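Local coordinates for protein flavoredoxin (Methanosarcina acetivorans, PDB 3BNK) that binds flavin mononucleotide and, as a flavoredoxin with a flavin reductase-like domain, probably serves in electron transfer, at residues G22-G27 / L104-M109; V69-S74 / C113-E118; E118-E123 / V134-A139. One frame throughout, in Å; residues are numbered along the deposited sequence.

Interaction 1: G22-G27 / L104-M109; sequences GANVKG and LKTAPM
In the flavin reductase-like domain, the end of strand 16-25 lies against the loop that joins strands 99-100 and 109-110, and no direct hydrogen bond links segments 22-27 and 104-109; side-chain packing and two waters do so. Gly22 opens the contact, its CA 3.7 Å from Pro108 O. A side chain on this glycine would run into that carbonyl oxygen, which is itself held by Ser68 OG. Ala23 turns its methyl away from the loop, toward Ile61 of helix 57-64 and the neighbourhood of the FMN-binding residues Asn30 and Thr57, so it meets the loop through its backbone: Ala23 C sits 3.5 Å from Pro108 CD. Asn24 carries most of the contact from the strand. Its CG stands anti to the carbonyl carbon (chi1 -86°), which brings the amide in obliquely between Thr106 and the ring of Pro108. Asn24 CG comes within 3.4 Å of Thr106 O, while Asn24 OD1 lies 3.5 Å from Pro108 CG; that oxygen also hydrogen-bonds to Tyr101 OH. Thr106 OG1, anti to its own backbone N, is hydrogen-bonded to Asn64 OD1, so Asn24 OD1 and Thr106 OG1 bond to residues beyond the contact. Water completes the junction. A weak bond runs from Asn24 ND2 to a water that donates to Lys105 O. A second water accepts from Asn24 N at 3.0 Å and donates to Thr106 O at 3.0 Å.

Interaction 2: V69-S74 / C113-E118; sequences VNFPYS and CTLNLE
Leu115 O lies in the plane of the Phe71 ring at its edge, with Leu117 CD1 also near the edge, while Leu115 CD2 stands out of that plane above the CD1-CE1 side, 3.7 Å from Phe71 CD1. Thr114 CG2 meets the edge of the Tyr73 ring at CD2. Across the antiparallel neighbours 66-71 and 115-126 of the main sheet, the amides of Asn70 and Asn116 meet with their planes 65° apart. Asn116 ND2 donates to Asn70 OD1 at 2.7 Å, nearly straight (168°), in its own amide plane and onto a lone pair. This non-hydrogen-bonded pair is flanked by Val69-Leu117, whose backbones exchange two bonds; Thr114 N donates to Phe71 O at 2.8 Å. Asn70 OD1 also accepts from Ile110 N, and Asn70 ND2 reaches Leu20 O and Ser68 OG, while Asn116 ND2 also donates to Ile110 O and its OD1 bonds Lys4 of the second subunit. An alanine in place of Asn70 would probably leave Asn116 ND2 and Ile110 N without this acceptor and loosen the tie to strand 16-25. The contact thus joins an apolar face, packed on Tyr14 of the second subunit, to two buried amides that share one bond and draw the rest from around them.

Interaction 3: E118-E123 / V134-A139; sequences ECRVVE and VGEIIA
Segments 118-123 and 134-139, parts of the hairpin strands 115-126 and 130-142, run antiparallel, their axes 4.1 Å apart at closest and 141° between directions, with a classic beta bulge at each end. At one bulge Val122 and Glu123 both face Val134, whose O accepts from Val122 N at 2.7 Å and from Glu123 N at 3.3 Å, the latter on a lone pair. At the other, Ile138 N and, weakly, Ala139 N donate to Glu118 O. Between them the pair Arg120-Glu136 exchanges two backbone bonds. Their side chains leave the same face side by side, both with CG anti to the backbone N, and Arg120 NH1 reaches Glu136 OE1 in a long salt bridge of 3.6 Å. The arginine chain is bent at chi2 and chi3, and its guanidinium stands 87° to the carboxylate plane. Ile138 has CG1 in the crowded position (chi1 69°), which lays it 3.4 Å from Glu118 O; Ile138 CD1 lies 3.7 Å from Glu118 OE1. The extended Glu118 chain brings OE1 to 3.4 Å from Ala139 CB; OE1 is bound by Tyr141 OH, and OE2 by Leu104 N. On the other face Cys119 SG packs on Ile137 CG1, and a side chain on Gly135 would come tight against Cys119 CB. In the sheet the hairpin is flanked by strand 66-71, backbone-bonded from Phe67 to Cys119, and by strand 46-52, bonded from Leu47 to Gly135; Cys119 and Ile137 both touch Leu47, and Val11 of the second subunit packs on Ile137.

All three contacts reach one antiparallel sheet within the flavin reductase-like domain, interaction 1 through strand 16-25, and their centres are 13 to 15 Å apart. Interactions 2 and 3 follow one another along strand 115-126 and share Glu118; interaction 2 pairs it with strand 66-71, interaction 3 with strand 130-142, and both touch the second subunit. Interaction 1 alternates with interaction 2 along the chain and closes before interaction 3 opens. Its loop folds back onto the others: Leu104 CG packs 3.5 Å from Ile138 CD1, and Met109 SD packs on Asn116 CB. Loop and sheet are thereby tied together, with the FMN nearer interactions 1 and 2 than interaction 3.

Interaction 1: G22-G27 / L104-M109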
loop_
_atom_site.group_PDB
_atom_site.type_symbol
_atom_site.label_atom_id
_atom_site.label_comp_id
_atom_site.label_asym_id
_atom_site.label_seq_id
_atom_site.Cartn_x
_atom_site.Cartn_y
_atom_site.Cartn_z
ATOM N N GLY B 22 11.659 -10.758 2.761
ATOM C CA GLY B 22 12.604 -11.861 2.912
ATOM C C GLY B 22 12.572 -12.825 1.732
ATOM O O GLY B 22 11.506 -13.190 1.242
ATOM N N ALA B 23 13.753 -13.214 1.268
ATOM C CA ALA B 23 13.877 -14.251 0.262
ATOM C C ALA B 23 15.192 -15.002 0.413
ATOM O O ALA B 23 16.210 -14.438 0.850
ATOM C CB ALA B 23 13.737 -13.665 -1.141
ATOM N N ASN B 24 15.154 -16.292 0.106
ATOM C CA ASN B 24 16.381 -17.048 -0.072
ATOM C C ASN B 24 16.944 -16.731 -1.441
ATOM O O ASN B 24 16.209 -16.728 -2.429
ATOM C CB ASN B 24 16.148 -18.555 0.057
ATOM C CG ASN B 24 16.203 -19.037 1.500
ATOM O OD1 ASN B 24 16.198 -18.242 2.446
ATOM N ND2 ASN B 24 16.267 -20.346 1.670
ATOM N N VAL B 25 18.237 -16.426 -1.474
ATOM C CA VAL B 25 18.966 -16.218 -2.714
ATOM C C VAL B 25 20.185 -17.115 -2.593
ATOM O O VAL B 25 20.959 -16.991 -1.636
ATOM C CB VAL B 25 19.383 -14.741 -2.939
ATOM C CG1 VAL B 25 19.716 -14.505 -4.420
ATOM C CG2 VAL B 25 18.284 -13.763 -2.492
ATOM N N LYS B 26 20.322 -18.048 -3.537
ATOM C CA LYS B 26 21.362 -19.079 -3.503
ATOM C C LYS B 26 21.441 -19.766 -2.130
ATOM O O LYS B 26 22.533 -19.990 -1.590
ATOM C CB LYS B 26 22.727 -18.501 -3.912
ATOM C CG LYS B 26 22.830 -18.099 -5.373
ATOM C CD LYS B 26 24.083 -17.258 -5.610
ATOM C CE LYS B 26 24.007 -16.517 -6.934
ATOM N NZ LYS B 26 24.874 -15.299 -6.919
ATOM N N GLY B 27 20.273 -20.083 -1.576
ATOM C CA GLY B 27 20.169 -20.825 -0.320
ATOM C C GLY B 27 20.359 -20.015 0.953
ATOM O O GLY B 27 20.215 -20.560 2.059
ATOM N N LEU B 104 6.413 -23.136 3.657
ATOM C CA LEU B 104 6.984 -23.065 2.314
ATOM C C LEU B 104 8.478 -23.379 2.314
ATOM O O LEU B 104 9.067 -23.548 1.255
ATOM C CB LEU B 104 6.724 -21.696 1.680
ATOM C CG LEU B 104 5.269 -21.276 1.466
ATOM C CD1 LEU B 104 5.220 -19.924 0.795
ATOM C CD2 LEU B 104 4.430 -22.311 0.663
ATOM N N LYS B 105 9.078 -23.439 3.503
ATOM C CA LYS B 105 10.456 -23.941 3.702
ATOM C C LYS B 105 11.558 -22.968 3.266
ATOM O O LYS B 105 12.690 -23.030 3.739
ATOM C CB LYS B 105 10.653 -25.302 2.999
ATOM C CG LYS B 105 9.516 -26.320 3.225
ATOM C CD LYS B 105 9.874 -27.393 4.232
ATOM C CE LYS B 105 9.762 -26.941 5.683
ATOM N NZ LYS B 105 10.498 -27.883 6.641
ATOM N N THR B 106 11.210 -22.048 2.385
ATOM C CA THR B 106 12.216 -21.320 1.620
ATOM C C THR B 106 12.061 -19.792 1.662
ATOM O O THR B 106 12.823 -19.062 1.019
ATOM C CB THR B 106 12.180 -21.809 0.169
ATOM O OG1 THR B 106 13.225 -21.183 -0.568
ATOM C CG2 THR B 106 10.882 -21.452 -0.468
ATOM N N ALA B 107 11.052 -19.321 2.381
ATOM C CA ALA B 107 10.873 -17.886 2.594
ATOM C C ALA B 107 11.299 -17.491 4.009
ATOM O O ALA B 107 10.592 -17.746 4.975
ATOM C CB ALA B 107 9.445 -17.460 2.304
ATOM N N PRO B 108 12.462 -16.841 4.127
ATOM C CA PRO B 108 12.999 -16.543 5.446
ATOM C C PRO B 108 12.205 -15.427 6.134
ATOM O O PRO B 108 11.925 -14.391 5.530
ATOM C CB PRO B 108 14.450 -16.128 5.147
ATOM C CG PRO B 108 14.407 -15.562 3.770
ATOM C CD PRO B 108 13.309 -16.312 3.041
ATOM N N MET B 109 11.829 -15.669 7.390
ATOM C CA MET B 109 11.045 -14.707 8.169
ATOM C C MET B 109 11.819 -14.235 9.392
ATOM O O MET B 109 12.734 -14.915 9.857
ATOM C CB MET B 109 9.694 -15.302 8.567
ATOM C CG MET B 109 8.744 -15.444 7.400
ATOM S SD MET B 109 7.263 -16.394 7.790
ATOM C CE MET B 109 7.938 -18.060 7.908
HETATM O O HOH W 1 12.525 -17.004 -1.090
HETATM O O HOH W 2 15.538 -22.968 3.504
#

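Interaction 2: V69-S74 / C113-E118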
loop_
_atom_site.group_PDB
_atom_site.type_symbol
_atom_site.label_atom_id
_atom_site.label_comp_id
_atom_site.label_asym_id
_atom_site.label_seq_id
_atom_site.Cartn_x
_atom_site.Cartn_y
_atom_site.Cartn_z
ATOM N N VAL B 69 6.767 -11.143 3.955
ATOM C CA VAL B 69 6.550 -9.744 4.248
ATOM C C VAL B 69 6.520 -9.644 5.770
ATOM O O VAL B 69 5.684 -10.275 6.415
ATOM C CB VAL B 69 5.232 -9.240 3.623
ATOM C CG1 VAL B 69 5.046 -7.757 3.890
ATOM C CG2 VAL B 69 5.216 -9.493 2.125
ATOM N N ASN B 70 7.446 -8.852 6.314
ATOM C CA ASN B 70 7.763 -8.816 7.747
ATOM C C ASN B 70 7.584 -7.395 8.277
ATOM O O ASN B 70 8.070 -6.442 7.669
ATOM C CB ASN B 70 9.215 -9.268 8.003
ATOM C CG ASN B 70 9.483 -10.707 7.588
ATOM O OD1 ASN B 70 9.145 -11.654 8.301
ATOM N ND2 ASN B 70 10.117 -10.876 6.432
ATOM N N PHE B 71 6.879 -7.252 9.399
ATOM C CA PHE B 71 6.559 -5.916 9.936
ATOM C C PHE B 71 7.411 -5.580 11.146
ATOM O O PHE B 71 7.156 -6.088 12.219
ATOM C CB PHE B 71 5.064 -5.798 10.304
ATOM C CG PHE B 71 4.151 -5.741 9.117
ATOM C CD1 PHE B 71 3.776 -6.914 8.451
ATOM C CD2 PHE B 71 3.663 -4.519 8.660
ATOM C CE1 PHE B 71 2.936 -6.880 7.353
ATOM C CE2 PHE B 71 2.820 -4.460 7.559
ATOM C CZ PHE B 71 2.456 -5.645 6.891
ATOM N N PRO B 72 8.426 -4.708 10.982
ATOM C CA PRO B 72 9.168 -4.292 12.173
ATOM C C PRO B 72 8.363 -3.314 13.045
ATOM O O PRO B 72 7.461 -2.632 12.547
ATOM C CB PRO B 72 10.407 -3.617 11.578
ATOM C CG PRO B 72 9.906 -3.027 10.273
ATOM C CD PRO B 72 8.934 -4.059 9.753
ATOM N N TYR B 73 8.666 -3.264 14.339
ATOM C CA TYR B 73 8.169 -2.186 15.190
ATOM C C TYR B 73 9.118 -0.974 15.119
ATOM O O TYR B 73 10.224 -1.079 14.591
ATOM C CB TYR B 73 7.924 -2.664 16.638
ATOM C CG TYR B 73 9.119 -3.327 17.278
ATOM C CD1 TYR B 73 10.039 -2.584 18.023
ATOM C CD2 TYR B 73 9.331 -4.691 17.141
ATOM C CE1 TYR B 73 11.140 -3.184 18.603
ATOM C CE2 TYR B 73 10.436 -5.311 17.728
ATOM C CZ TYR B 73 11.337 -4.552 18.449
ATOM O OH TYR B 73 12.427 -5.162 19.029
ATOM N N SER B 74 8.676 0.177 15.623
ATOM C CA SER B 74 9.427 1.440 15.447
ATOM C C SER B 74 10.869 1.428 15.985
ATOM O O SER B 74 11.767 1.996 15.361
ATOM C CB SER B 74 8.644 2.642 15.996
ATOM O OG SER B 74 8.572 2.618 17.416
ATOM N N CYS B 113 10.226 -9.286 14.153
ATOM C CA CYS B 113 9.092 -8.583 13.539
ATOM C C CYS B 113 7.740 -8.993 14.152
ATOM O O CYS B 113 7.549 -10.134 14.573
ATOM C CB CYS B 113 9.099 -8.741 12.009
ATOM S SG CYS B 113 10.358 -7.696 11.194
ATOM N N THR B 114 6.805 -8.052 14.195
ATOM C CA THR B 114 5.562 -8.262 14.913
ATOM C C THR B 114 4.570 -9.142 14.164
ATOM O O THR B 114 3.643 -9.704 14.769
ATOM C CB THR B 114 4.900 -6.923 15.283
ATOM O OG1 THR B 114 4.368 -6.298 14.103
ATOM C CG2 THR B 114 5.922 -6.008 15.979
ATOM N N LEU B 115 4.767 -9.239 12.851
ATOM C CA LEU B 115 3.871 -9.962 11.951
ATOM C C LEU B 115 4.667 -10.397 10.725
ATOM O O LEU B 115 5.416 -9.600 10.139
ATOM C CB LEU B 115 2.673 -9.079 11.544
ATOM C CG LEU B 115 1.653 -9.569 10.495
ATOM C CD1 LEU B 115 0.734 -10.720 11.008
ATOM C CD2 LEU B 115 0.808 -8.418 10.009
ATOM N N ASN B 116 4.510 -11.669 10.359
ATOM C CA ASN B 116 5.182 -12.249 9.182
ATOM C C ASN B 116 4.189 -12.950 8.263
ATOM O O ASN B 116 3.448 -13.830 8.701
ATOM C CB ASN B 116 6.278 -13.254 9.590
ATOM C CG ASN B 116 6.987 -12.871 10.872
ATOM O OD1 ASN B 116 6.559 -13.252 11.968
ATOM N ND2 ASN B 116 8.098 -12.145 10.745
ATOM N N LEU B 117 4.172 -12.535 6.999
ATOM C CA LEU B 117 3.323 -13.143 5.983
ATOM C C LEU B 117 4.181 -13.962 5.028
ATOM O O LEU B 117 5.032 -13.421 4.334
ATOM C CB LEU B 117 2.507 -12.079 5.227
ATOM C CG LEU B 117 1.782 -11.002 6.052
ATOM C CD1 LEU B 117 0.991 -10.041 5.156
ATOM C CD2 LEU B 117 0.868 -11.589 7.180
ATOM N N GLU B 118 3.954 -15.274 5.020
ATOM C CA GLU B 118 4.721 -16.217 4.220
ATOM C C GLU B 118 3.971 -16.442 2.905
ATOM O O GLU B 118 2.834 -16.899 2.911
ATOM C CB GLU B 118 4.909 -17.520 5.008
ATOM C CG GLU B 118 5.743 -18.604 4.333
ATOM C CD GLU B 118 5.807 -19.901 5.162
ATOM O OE1 GLU B 118 4.919 -20.122 6.021
ATOM O OE2 GLU B 118 6.752 -20.694 4.947
HETATM O O HOH W 3 5.033 -3.733 13.661
#

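Interaction 3: E118-E123 / V134-A139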
loop_
_atom_site.group_PDB
_atom_site.type_symbol
_atom_site.label_atom_id
_atom_site.label_comp_id
_atom_site.label_asym_id
_atom_site.label_seq_id
_atom_site.Cartn_x
_atom_site.Cartn_y
_atom_site.Cartn_z
ATOM N N GLU B 118 3.954 -15.274 5.020
ATOM C CA GLU B 118 4.721 -16.217 4.220
ATOM C C GLU B 118 3.971 -16.442 2.905
ATOM O O GLU B 118 2.834 -16.899 2.911
ATOM C CB GLU B 118 4.909 -17.520 5.008
ATOM C CG GLU B 118 5.743 -18.604 4.333
ATOM C CD GLU B 118 5.807 -19.901 5.162
ATOM O OE1 GLU B 118 4.919 -20.122 6.021
ATOM O OE2 GLU B 118 6.752 -20.694 4.947
ATOM N N CYS B 119 4.605 -16.107 1.780
ATOM C CA CYS B 119 3.868 -15.997 0.521
ATOM C C CYS B 119 4.382 -16.872 -0.604
ATOM O O CYS B 119 5.594 -17.000 -0.813
ATOM C CB CYS B 119 3.788 -14.537 0.049
ATOM S SG CYS B 119 3.173 -13.421 1.325
ATOM N N ARG B 120 3.437 -17.467 -1.327
ATOM C CA ARG B 120 3.780 -18.277 -2.485
ATOM C C ARG B 120 3.538 -17.518 -3.768
ATOM O O ARG B 120 2.430 -17.064 -4.021
ATOM C CB ARG B 120 2.993 -19.585 -2.500
ATOM C CG ARG B 120 3.726 -20.644 -3.299
ATOM C CD ARG B 120 2.841 -21.389 -4.231
ATOM N NE ARG B 120 1.920 -22.289 -3.555
ATOM C CZ ARG B 120 0.599 -22.190 -3.632
ATOM N NH1 ARG B 120 0.035 -21.219 -4.354
ATOM N NH2 ARG B 120 -0.160 -23.059 -2.989
ATOM N N VAL B 121 4.577 -17.363 -4.571
ATOM C CA VAL B 121 4.444 -16.636 -5.830
ATOM C C VAL B 121 3.394 -17.318 -6.699
ATOM O O VAL B 121 3.466 -18.531 -6.935
ATOM C CB VAL B 121 5.790 -16.479 -6.582
ATOM C CG1 VAL B 121 5.567 -15.867 -7.945
ATOM C CG2 VAL B 121 6.758 -15.619 -5.772
ATOM N N VAL B 122 2.410 -16.523 -7.119
ATOM C CA VAL B 122 1.325 -16.942 -8.013
ATOM C C VAL B 122 1.617 -16.426 -9.437
ATOM O O VAL B 122 1.527 -17.168 -10.410
ATOM C CB VAL B 122 -0.061 -16.454 -7.479
ATOM C CG1 VAL B 122 -1.183 -16.736 -8.461
ATOM C CG2 VAL B 122 -0.391 -17.118 -6.129
ATOM N N GLU B 123 1.992 -15.154 -9.544
ATOM C CA GLU B 123 2.330 -14.552 -10.825
ATOM C C GLU B 123 3.401 -13.493 -10.626
ATOM O O GLU B 123 3.319 -12.677 -9.701
ATOM C CB GLU B 123 1.086 -13.940 -11.490
ATOM C CG GLU B 123 1.299 -13.540 -12.954
ATOM C CD GLU B 123 0.010 -13.168 -13.690
ATOM O OE1 GLU B 123 -1.084 -13.391 -13.120
ATOM O OE2 GLU B 123 0.095 -12.665 -14.858
ATOM N N VAL B 134 3.213 -11.196 -7.331
ATOM C CA VAL B 134 1.922 -11.465 -6.670
ATOM C C VAL B 134 1.984 -12.826 -5.947
ATOM O O VAL B 134 2.274 -13.871 -6.555
ATOM C CB VAL B 134 0.694 -11.357 -7.643
ATOM C CG1 VAL B 134 -0.609 -11.561 -6.901
ATOM C CG2 VAL B 134 0.654 -9.995 -8.327
ATOM N N GLY B 135 1.760 -12.792 -4.637
ATOM C CA GLY B 135 1.888 -13.973 -3.817
ATOM C C GLY B 135 0.647 -14.249 -2.999
ATOM O O GLY B 135 0.016 -13.328 -2.488
ATOM N N GLU B 136 0.296 -15.525 -2.885
ATOM C CA GLU B 136 -0.760 -15.946 -1.977
ATOM C C GLU B 136 -0.190 -16.020 -0.573
ATOM O O GLU B 136 0.900 -16.556 -0.366
ATOM C CB GLU B 136 -1.335 -17.316 -2.387
ATOM C CG GLU B 136 -2.595 -17.717 -1.594
ATOM C CD GLU B 136 -3.112 -19.124 -1.923
ATOM O OE1 GLU B 136 -2.877 -19.611 -3.046
ATOM O OE2 GLU B 136 -3.766 -19.731 -1.046
ATOM N N ILE B 137 -0.910 -15.464 0.390
ATOM C CA ILE B 137 -0.507 -15.591 1.784
ATOM C C ILE B 137 -0.922 -16.983 2.263
ATOM O O ILE B 137 -2.111 -17.272 2.477
ATOM C CB ILE B 137 -1.120 -14.485 2.685
ATOM C CG1 ILE B 137 -0.813 -13.094 2.112
ATOM C CG2 ILE B 137 -0.596 -14.603 4.132
ATOM C CD1 ILE B 137 -1.736 -12.001 2.680
ATOM N N ILE B 138 0.064 -17.857 2.401
ATOM C CA ILE B 138 -0.242 -19.238 2.728
ATOM C C ILE B 138 -0.215 -19.455 4.233
ATOM O O ILE B 138 -0.977 -20.268 4.754
ATOM C CB ILE B 138 0.654 -20.246 1.965
ATOM C CG1 ILE B 138 2.097 -20.172 2.447
ATOM C CG2 ILE B 138 0.515 -20.061 0.435
ATOM C CD1 ILE B 138 2.455 -21.233 3.519
ATOM N N ALA B 139 0.643 -18.710 4.926
ATOM C CA ALA B 139 0.663 -18.725 6.387
ATOM C C ALA B 139 1.002 -17.343 6.921
ATOM O O ALA B 139 1.788 -16.601 6.312
ATOM C CB ALA B 139 1.645 -19.779 6.922
#